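Local coordinates for protein cycloalternan-forming enzyme (Listeria monocytogenes serovar 1/2a, PDB 5F7U) that is a multidomain protein of the glycosyl hydrolase 31 family, built round a TIM barrel, with a family 6 carbohydrate-binding module, and binds glycans and magnesium ions, at residues A[126-131]-A[135-140]; A[247-252]-A[732-737]; A[441-446]-A[529-534]; A[857-862]-A[982-987]. The protein carries 1 engineered substitution. All coordinates share one frame; numbering follows the deposited sequence.

Interaction 1 of 4, residues A[126-131]-A[135-140]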
# COMPACT_ATOMS: atom_id res chain seq x y z
N SER A 126 42.77 4.12 5.68
CA SER A 126 43.17 3.37 4.48
C SER A 126 41.96 2.72 3.82
O SER A 126 40.92 2.48 4.45
CB SER A 126 44.25 2.32 4.79
OG SER A 126 43.75 1.23 5.55
N VAL A 127 42.14 2.45 2.53
CA VAL A 127 41.12 1.84 1.68
C VAL A 127 41.72 0.53 1.17
O VAL A 127 42.83 0.51 0.65
CB VAL A 127 40.78 2.77 0.47
CG1 VAL A 127 39.77 2.13 -0.47
CG2 VAL A 127 40.28 4.12 0.95
N VAL A 128 40.98 -0.57 1.33
CA VAL A 128 41.40 -1.88 0.82
C VAL A 128 40.32 -2.35 -0.17
O VAL A 128 39.17 -2.55 0.21
CB VAL A 128 41.57 -2.90 1.96
CG1 VAL A 128 42.00 -4.25 1.39
CG2 VAL A 128 42.60 -2.42 2.99
N ASP A 129 40.70 -2.49 -1.44
CA ASP A 129 39.76 -2.92 -2.45
C ASP A 129 39.96 -4.41 -2.68
O ASP A 129 41.02 -4.84 -3.18
CB ASP A 129 39.95 -2.12 -3.75
CG ASP A 129 38.99 -2.54 -4.85
OD1 ASP A 129 38.21 -3.52 -4.67
OD2 ASP A 129 39.03 -1.90 -5.91
N ASN A 130 38.96 -5.18 -2.29
CA ASN A 130 39.04 -6.64 -2.38
C ASN A 130 38.37 -7.22 -3.64
O ASN A 130 38.24 -8.44 -3.77
CB ASN A 130 38.48 -7.29 -1.11
CG ASN A 130 39.33 -7.00 0.11
OD1 ASN A 130 38.83 -6.43 1.11
ND2 ASN A 130 40.60 -7.33 0.05
N GLY A 131 37.94 -6.36 -4.56
CA GLY A 131 37.41 -6.82 -5.84
C GLY A 131 35.90 -7.03 -5.86
O GLY A 131 35.24 -6.68 -6.84
N THR A 135 36.91 -2.17 1.78
CA THR A 135 36.97 -1.89 3.22
C THR A 135 37.51 -0.49 3.43
O THR A 135 38.58 -0.15 2.90
CB THR A 135 37.93 -2.87 3.93
OG1 THR A 135 37.48 -4.21 3.68
CG2 THR A 135 38.02 -2.60 5.45
N LEU A 136 36.81 0.30 4.23
CA LEU A 136 37.38 1.57 4.69
C LEU A 136 37.80 1.38 6.14
O LEU A 136 36.97 1.16 7.00
CB LEU A 136 36.33 2.69 4.57
CG LEU A 136 35.63 2.90 3.22
CD1 LEU A 136 34.64 4.06 3.30
CD2 LEU A 136 36.62 3.16 2.10
N ASN A 137 39.11 1.41 6.38
CA ASN A 137 39.64 1.33 7.74
C ASN A 137 39.56 2.70 8.36
O ASN A 137 40.01 3.68 7.75
CB ASN A 137 41.08 0.80 7.71
CG ASN A 137 41.14 -0.66 7.31
OD1 ASN A 137 40.58 -1.52 8.00
ND2 ASN A 137 41.82 -0.95 6.22
N MET A 138 38.99 2.78 9.56
CA MET A 138 38.66 4.06 10.15
C MET A 138 39.23 4.26 11.55
O MET A 138 39.51 3.29 12.26
CB MET A 138 37.14 4.23 10.19
CG MET A 138 36.54 4.36 8.81
SD MET A 138 34.78 4.01 8.80
CE MET A 138 34.34 4.90 7.32
N THR A 139 39.40 5.53 11.92
CA THR A 139 39.65 5.90 13.32
C THR A 139 38.31 6.28 13.94
O THR A 139 37.33 6.50 13.23
CB THR A 139 40.64 7.05 13.49
OG1 THR A 139 40.27 8.12 12.61
CG2 THR A 139 42.04 6.57 13.18
N ALA A 140 38.27 6.31 15.27
CA ALA A 140 37.07 6.66 16.02
C ALA A 140 37.31 7.92 16.83
O ALA A 140 38.44 8.24 17.21
CB ALA A 140 36.66 5.50 16.92
O HOH W 1 39.90 -5.94 4.25
O HOH W 2 36.16 -5.55 1.74
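S126, V127 and V128 run antiparallel to T135, L136 and N137, and the backbone supplies most of the polar contact. V128 and T135 form a hydrogen-bonded pair, V128 N giving to T135 O at 2.9 Å and T135 N to V128 O at 2.8 Å. Two residues on, the pairing slackens: N137 N reaches S126 O at 2.9 Å, but the return bond from S126 N to N137 O is weak at 3.5 Å. V127 and L136, the non-hydrogen-bonded pair between them, add a CA-H...O contact from V127 CA to T135 O.

Among the side chains, the polar link is N137 ND2 to S126 OG, 3.0 Å long, with the hydroxyl 20° out of the amide plane. S126 OG is held between its own N and carbonyl carbon (chi1 71°), on the face it shares with N137. The other end of that amide, OD1, is bonded to K148, and both ends of the group are thereby fixed. On the opposite face V127 and L136 lie side by side and point the same way, with CG2 of V127 4.0 Å from CD2 of L136.

Water extends the contact past the last backbone pair. One molecule donates to N130 OD1 at 2.9 Å and sits 2.7 Å from T135 OG1; a second joins the same two atoms, more weakly at N130. D129 OD1 meanwhile accepts from G131 N in an Asx turn, where the chain leaves the strand. The whole is typical of a beta hairpin, here formed by strands 106-129 and 134-140.

Interaction 2 of 4, residues A[247-252]-A[732-737]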
# COMPACT_ATOMS: atom_id res chain seq x y z
N ASP A 247 13.10 21.06 0.47
CA ASP A 247 12.02 20.50 -0.35
C ASP A 247 11.96 18.98 -0.40
O ASP A 247 11.07 18.44 -1.05
CB ASP A 247 12.02 21.08 -1.76
CG ASP A 247 13.30 20.81 -2.53
OD1 ASP A 247 14.29 20.29 -1.98
OD2 ASP A 247 13.32 21.18 -3.71
N GLU A 248 12.88 18.30 0.26
CA GLU A 248 12.93 16.84 0.12
C GLU A 248 11.74 16.17 0.81
O GLU A 248 11.43 16.49 1.95
CB GLU A 248 14.26 16.27 0.62
CG GLU A 248 14.45 14.82 0.19
CD GLU A 248 15.81 14.25 0.55
OE1 GLU A 248 16.55 14.88 1.34
OE2 GLU A 248 16.12 13.15 0.06
N ALA A 249 11.04 15.29 0.07
CA ALA A 249 9.91 14.53 0.61
C ALA A 249 10.32 13.08 0.86
O ALA A 249 11.15 12.53 0.12
CB ALA A 249 8.73 14.59 -0.34
N PHE A 250 9.74 12.48 1.91
CA PHE A 250 10.11 11.13 2.33
C PHE A 250 8.88 10.25 2.47
O PHE A 250 7.99 10.54 3.28
CB PHE A 250 10.83 11.17 3.68
CG PHE A 250 12.08 12.00 3.66
CD1 PHE A 250 13.25 11.52 3.07
CD2 PHE A 250 12.10 13.27 4.28
CE1 PHE A 250 14.43 12.28 3.08
CE2 PHE A 250 13.27 14.05 4.28
CZ PHE A 250 14.43 13.55 3.69
N TYR A 251 8.86 9.18 1.68
CA TYR A 251 7.68 8.35 1.54
C TYR A 251 7.92 6.94 2.03
O TYR A 251 9.05 6.48 2.03
CB TYR A 251 7.29 8.27 0.07
CG TYR A 251 7.13 9.61 -0.61
CD1 TYR A 251 6.06 10.45 -0.31
CD2 TYR A 251 8.03 10.01 -1.61
CE1 TYR A 251 5.90 11.68 -0.98
CE2 TYR A 251 7.88 11.22 -2.28
CZ TYR A 251 6.81 12.04 -1.96
OH TYR A 251 6.67 13.25 -2.62
N GLY A 252 6.84 6.26 2.41
CA GLY A 252 6.91 4.84 2.75
C GLY A 252 6.92 4.61 4.25
O GLY A 252 5.99 5.00 4.93
N ASN A 732 4.15 19.71 -7.96
CA ASN A 732 2.76 19.66 -7.54
C ASN A 732 2.31 18.28 -7.07
O ASN A 732 1.25 18.16 -6.50
CB ASN A 732 1.83 20.17 -8.64
CG ASN A 732 1.58 21.66 -8.53
OD1 ASN A 732 2.14 22.42 -9.28
ND2 ASN A 732 0.75 22.09 -7.53
N ALA A 733 3.11 17.27 -7.37
CA ALA A 733 2.77 15.86 -7.06
C ALA A 733 3.22 15.44 -5.67
O ALA A 733 2.81 14.39 -5.18
CB ALA A 733 3.39 14.93 -8.09
N ARG A 734 4.05 16.27 -5.03
CA ARG A 734 4.85 15.84 -3.87
C ARG A 734 4.02 15.43 -2.65
O ARG A 734 4.36 14.45 -1.98
CB ARG A 734 5.85 16.93 -3.47
CG ARG A 734 6.98 17.12 -4.50
CD ARG A 734 7.96 15.96 -4.38
NE ARG A 734 9.05 16.01 -5.36
CZ ARG A 734 10.23 16.59 -5.14
NH1 ARG A 734 10.51 17.19 -3.97
NH2 ARG A 734 11.16 16.54 -6.09
N ASP A 735 2.94 16.15 -2.38
CA ASP A 735 2.23 15.93 -1.12
C ASP A 735 0.81 15.37 -1.30
O ASP A 735 0.09 15.19 -0.31
CB ASP A 735 2.17 17.24 -0.31
CG ASP A 735 3.55 17.77 0.07
OD1 ASP A 735 4.42 17.01 0.54
OD2 ASP A 735 3.76 18.98 -0.06
N LEU A 736 0.44 15.09 -2.54
CA LEU A 736 -0.93 14.70 -2.85
C LEU A 736 -1.32 13.38 -2.19
O LEU A 736 -0.61 12.38 -2.33
CB LEU A 736 -1.12 14.58 -4.37
CG LEU A 736 -0.85 15.86 -5.17
CD1 LEU A 736 -1.00 15.50 -6.65
CD2 LEU A 736 -1.80 16.99 -4.80
N ASP A 737 -2.43 13.42 -1.45
CA ASP A 737 -2.88 12.23 -0.74
C ASP A 737 -4.36 11.92 -0.97
O ASP A 737 -4.93 11.10 -0.25
CB ASP A 737 -2.55 12.35 0.76
CG ASP A 737 -3.16 13.58 1.40
OD1 ASP A 737 -3.95 14.31 0.75
OD2 ASP A 737 -2.78 13.86 2.56
O HOH W 3 8.71 18.47 -2.15
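A249 and R734 are the residues whose CA atoms come nearest across the contact, yet these are 6.9 Å apart. Residues 250-252 open a strand, whereas 732-737 form a loop after helix 723-726, and the gap is bridged by side chains reaching from both segments.

Y251 spans it in one direction. Its OH donates to R734 O at 2.7 Å, arriving in the carbonyl plane on a lone pair at a C=O...donor angle of 118°, with that oxygen lying at the edge of the ring. R734 crosses the other way. A bend at chi2 (-75°) folds its chain past the phenol, bringing CD to 3.5 Å from Y251 OH and 4.3 Å from A249 CB. The edge of the guanidinium then faces D247 O, and a water accepts from R734 NH1 at 2.9 Å and donates to D247 O at 2.6 Å. NH2 is bonded to P728 O.

The contact joins the mutarotase-like domain of family 31 enzymes to the C-terminal domain. The links described for NH1 and NH2 run to a water and the P728 carbonyl, not to the D247 carboxylate, whose OD2 stays 4.9 Å from NH1; any attraction between the charges is probably indirect.

Interaction 3 of 4, residues A[441-446]-A[529-534]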
# COMPACT_ATOMS: atom_id res chain seq x y z
N GLY A 441 -20.51 -28.79 3.67
CA GLY A 441 -21.60 -28.36 2.79
C GLY A 441 -21.74 -26.85 2.70
O GLY A 441 -22.06 -26.31 1.66
N MET A 442 -21.47 -26.18 3.82
CA MET A 442 -21.51 -24.73 3.86
C MET A 442 -20.44 -24.17 2.91
O MET A 442 -20.74 -23.26 2.11
CB MET A 442 -21.33 -24.23 5.32
CG MET A 442 -21.33 -22.71 5.52
SD MET A 442 -19.77 -21.89 5.11
CE MET A 442 -18.72 -22.54 6.40
N VAL A 443 -19.22 -24.69 3.01
CA VAL A 443 -18.12 -24.22 2.14
C VAL A 443 -18.44 -24.50 0.66
O VAL A 443 -18.24 -23.64 -0.21
CB VAL A 443 -16.76 -24.81 2.59
CG1 VAL A 443 -15.66 -24.52 1.57
CG2 VAL A 443 -16.36 -24.24 3.96
N ASP A 444 -19.01 -25.68 0.39
CA ASP A 444 -19.41 -26.04 -0.97
C ASP A 444 -20.40 -25.04 -1.55
O ASP A 444 -20.31 -24.69 -2.73
CB ASP A 444 -20.00 -27.46 -1.02
CG ASP A 444 -18.97 -28.53 -0.81
OD1 ASP A 444 -17.78 -28.31 -1.06
OD2 ASP A 444 -19.36 -29.65 -0.42
N SER A 445 -21.33 -24.57 -0.71
CA SER A 445 -22.33 -23.60 -1.17
C SER A 445 -21.70 -22.23 -1.44
O SER A 445 -22.14 -21.53 -2.34
CB SER A 445 -23.51 -23.51 -0.20
OG SER A 445 -23.16 -22.76 0.96
N VAL A 446 -20.66 -21.87 -0.69
CA VAL A 446 -19.90 -20.63 -0.99
C VAL A 446 -19.22 -20.77 -2.36
O VAL A 446 -19.27 -19.85 -3.18
CB VAL A 446 -18.87 -20.27 0.12
CG1 VAL A 446 -18.00 -19.07 -0.28
CG2 VAL A 446 -19.57 -19.99 1.44
N VAL A 529 -12.57 -29.82 4.72
CA VAL A 529 -13.59 -28.76 4.73
C VAL A 529 -13.48 -27.92 3.45
O VAL A 529 -14.49 -27.39 2.96
CB VAL A 529 -13.53 -27.88 6.01
CG1 VAL A 529 -14.67 -26.87 6.03
CG2 VAL A 529 -13.60 -28.74 7.26
N GLY A 530 -12.27 -27.83 2.91
CA GLY A 530 -12.01 -27.17 1.62
C GLY A 530 -11.91 -25.66 1.61
O GLY A 530 -12.24 -25.02 0.60
N ILE A 531 -11.45 -25.07 2.71
CA ILE A 531 -11.30 -23.60 2.75
C ILE A 531 -10.20 -23.08 1.80
O ILE A 531 -9.34 -23.86 1.33
CB ILE A 531 -11.13 -23.06 4.19
CG1 ILE A 531 -9.74 -23.40 4.74
CG2 ILE A 531 -12.28 -23.53 5.07
CD1 ILE A 531 -9.36 -22.65 6.03
N ASP A 532 -10.22 -21.77 1.58
CA ASP A 532 -9.37 -21.12 0.60
C ASP A 532 -8.37 -20.17 1.22
O ASP A 532 -7.83 -19.30 0.54
CB ASP A 532 -10.26 -20.41 -0.42
CG ASP A 532 -11.24 -21.36 -1.08
OD1 ASP A 532 -10.77 -22.18 -1.88
OD2 ASP A 532 -12.44 -21.36 -0.74
N GLY A 533 -8.12 -20.32 2.52
CA GLY A 533 -7.06 -19.54 3.16
C GLY A 533 -7.49 -19.06 4.53
O GLY A 533 -8.51 -19.49 5.05
N PHE A 534 -6.67 -18.19 5.09
CA PHE A 534 -6.88 -17.72 6.45
C PHE A 534 -6.77 -16.21 6.54
O PHE A 534 -5.93 -15.58 5.86
CB PHE A 534 -5.82 -18.30 7.38
CG PHE A 534 -5.85 -19.80 7.47
CD1 PHE A 534 -6.81 -20.44 8.25
CD2 PHE A 534 -4.91 -20.59 6.77
CE1 PHE A 534 -6.83 -21.84 8.35
CE2 PHE A 534 -4.94 -21.99 6.85
CZ PHE A 534 -5.90 -22.61 7.66
O HOH W 4 -16.27 -28.15 1.13
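The peptide carbonyl of V529 is the flat group on which V443 packs, and the two sides of its plane receive different partners. On one side lies the V443 isopropyl group: CG1, 3.4 Å from V529 O, and CB are only modestly tilted out of the plane, CG2 more steeply. From the opposite side, also tilted, comes a water, 2.7 Å from V529 O and likewise 2.7 Å from D444 OD1, which links the exposed carboxylate to the loop. The next carbonyl meets V443 too, CG1 lying 3.6 Å from G530 O.

With CG1 anti to the backbone N (chi1 171°), V443 directs that branch at the two carbonyl oxygens. CG2 is left for the hydrocarbon: it touches V529 CG1 at 3.7 Å, the two valines crossing at about a right angle, and I531 CG2 at 4.3 Å. G530, with a positive phi of 81°, turns the chain after helix 523-527, bringing it past helix 439-448. I453 of the neighbouring strand 452-457 also packs on V443, and D532 OD2 is bonded to H447 and to I453 N. This is the outer layer of the TIM barrel, where helix 439-448, which leads into strand 452-457, meets the loop entering the adjacent strand 534-536.

Chemically, the contact implies a division round V529 O: methyl groups on one side, and on the other a water shared with D444, its protons outnumbered by nearby acceptors.

Interaction 4 of 4, residues A[857-862]-A[982-987]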
# COMPACT_ATOMS: atom_id res chain seq x y z
N ASP A 857 -0.96 7.52 -35.79
CA ASP A 857 -0.47 8.29 -36.93
C ASP A 857 -1.58 9.22 -37.44
O ASP A 857 -1.88 9.25 -38.64
CB ASP A 857 0.04 7.34 -38.04
CG ASP A 857 0.81 8.05 -39.16
OD1 ASP A 857 1.19 9.24 -39.03
OD2 ASP A 857 1.04 7.42 -40.22
N PHE A 858 -2.18 9.98 -36.52
CA PHE A 858 -3.25 10.94 -36.86
C PHE A 858 -2.84 11.95 -37.94
O PHE A 858 -3.67 12.38 -38.75
CB PHE A 858 -3.73 11.69 -35.61
CG PHE A 858 -4.53 10.86 -34.65
CD1 PHE A 858 -5.51 9.97 -35.10
CD2 PHE A 858 -4.34 11.02 -33.26
CE1 PHE A 858 -6.25 9.21 -34.19
CE2 PHE A 858 -5.08 10.27 -32.36
CZ PHE A 858 -6.05 9.37 -32.82
N ALA A 859 -1.56 12.29 -37.97
CA ALA A 859 -1.02 13.20 -38.97
C ALA A 859 -1.29 12.68 -40.39
O ALA A 859 -1.43 13.48 -41.33
CB ALA A 859 0.46 13.42 -38.74
N ASN A 860 -1.38 11.36 -40.52
CA ASN A 860 -1.77 10.70 -41.78
C ASN A 860 -3.14 10.00 -41.68
O ASN A 860 -3.46 9.11 -42.47
CB ASN A 860 -0.66 9.76 -42.23
CG ASN A 860 0.61 10.51 -42.60
OD1 ASN A 860 0.69 11.12 -43.66
ND2 ASN A 860 1.60 10.47 -41.71
N GLU A 861 -3.93 10.44 -40.70
CA GLU A 861 -5.28 9.96 -40.41
C GLU A 861 -5.37 8.44 -40.24
O GLU A 861 -6.28 7.80 -40.76
CB GLU A 861 -6.32 10.51 -41.40
CG GLU A 861 -6.50 12.03 -41.29
CD GLU A 861 -7.69 12.59 -42.07
OE1 GLU A 861 -8.07 13.76 -41.80
OE2 GLU A 861 -8.23 11.88 -42.95
N LYS A 862 -4.45 7.89 -39.46
CA LYS A 862 -4.31 6.44 -39.29
C LYS A 862 -3.99 6.08 -37.84
O LYS A 862 -3.28 6.80 -37.17
CB LYS A 862 -3.20 5.95 -40.20
CG LYS A 862 -3.04 4.44 -40.28
CD LYS A 862 -1.97 4.08 -41.31
CE LYS A 862 -2.42 4.46 -42.72
NZ LYS A 862 -1.40 4.10 -43.75
N ALA A 982 -1.82 20.08 -28.67
CA ALA A 982 -1.24 19.82 -29.98
C ALA A 982 -1.12 18.31 -30.17
O ALA A 982 -0.71 17.59 -29.25
CB ALA A 982 0.13 20.49 -30.09
N VAL A 983 -1.49 17.81 -31.35
CA VAL A 983 -1.47 16.36 -31.59
C VAL A 983 -0.03 15.83 -31.67
O VAL A 983 0.26 14.76 -31.12
CB VAL A 983 -2.30 15.96 -32.84
CG1 VAL A 983 -2.28 14.44 -33.06
CG2 VAL A 983 -3.75 16.45 -32.72
N ASP A 984 0.85 16.60 -32.32
CA ASP A 984 2.25 16.22 -32.61
C ASP A 984 3.21 17.38 -32.40
O ASP A 984 3.98 17.73 -33.30
CB ASP A 984 2.38 15.83 -34.08
CG ASP A 984 1.93 14.43 -34.35
OD1 ASP A 984 2.59 13.48 -33.86
OD2 ASP A 984 0.93 14.28 -35.08
N GLY A 985 3.14 18.01 -31.25
CA GLY A 985 4.06 19.11 -30.95
C GLY A 985 3.66 20.44 -31.57
O GLY A 985 2.68 20.56 -32.31
N ALA A 986 4.45 21.46 -31.23
CA ALA A 986 4.17 22.82 -31.68
C ALA A 986 4.17 22.88 -33.21
O ALA A 986 5.12 22.44 -33.85
CB ALA A 986 5.20 23.77 -31.11
N SER A 987 3.08 23.39 -33.77
CA SER A 987 2.88 23.36 -35.22
C SER A 987 1.63 24.13 -35.57
O SER A 987 0.78 24.38 -34.70
CB SER A 987 2.64 21.91 -35.70
OG SER A 987 2.63 21.81 -37.11
O HOH W 5 0.29 11.89 -35.69
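F858 meets V983 where a tight hairpin turn, carrying a G1 beta bulge in which E861 and K862 both face D857, touches a loop of the family 6 carbohydrate-binding module. The phenylalanine can be followed outward. Its CB lies 4.0 Å from V983 CG1. One step on, CG stands anti to the carbonyl carbon (chi1 -72°), which places the ring so that CD2 also comes to 4.0 Å from the same methyl. V983 CG1 therefore sits at the ring edge, near its plane, and the two side chains cross at about a right angle. Beyond this the aromatic group packs on P832, V936 and H938, burying it between the hairpin and its neighbours.

The second touch is more exposed: the A859 CB methyl lies in van der Waals contact with D984 OD2, 3.8 Å away. The D984 backbone N is bonded to Y989 OH, which ties this loop to strand 987-996 of its own module.

Inside the turn, N860 ND2 donates to D857 OD1 in an almost straight bond (171°), while N860 N and K862 N reach D857 O from opposite faces of its plane. Between the segments, one water accepts from A859 N at 3.0 Å and donates to D984 OD2.

The four contacts are scattered, and none touches another. Interaction 1 closes first along the chain; its hairpin and strand 250-254 of interaction 2 belong to the beta-rich N-terminal part, the contact centres about 37 Å apart. Interaction 2 closes a loop of some 480 residues from the mutarotase-like domain to the C-terminal domain. Nested inside that loop is interaction 3, in the TIM barrel, with its centre about 44 Å from that of interaction 2. Interaction 4 follows last, about 35 Å from interaction 2 between centres, where a hairpin meets the carbohydrate-binding module. Interaction 1 is local to one hairpin and interaction 3 to the barrel; 2 and 4 join parts distant in sequence, consistent with a part in module placement.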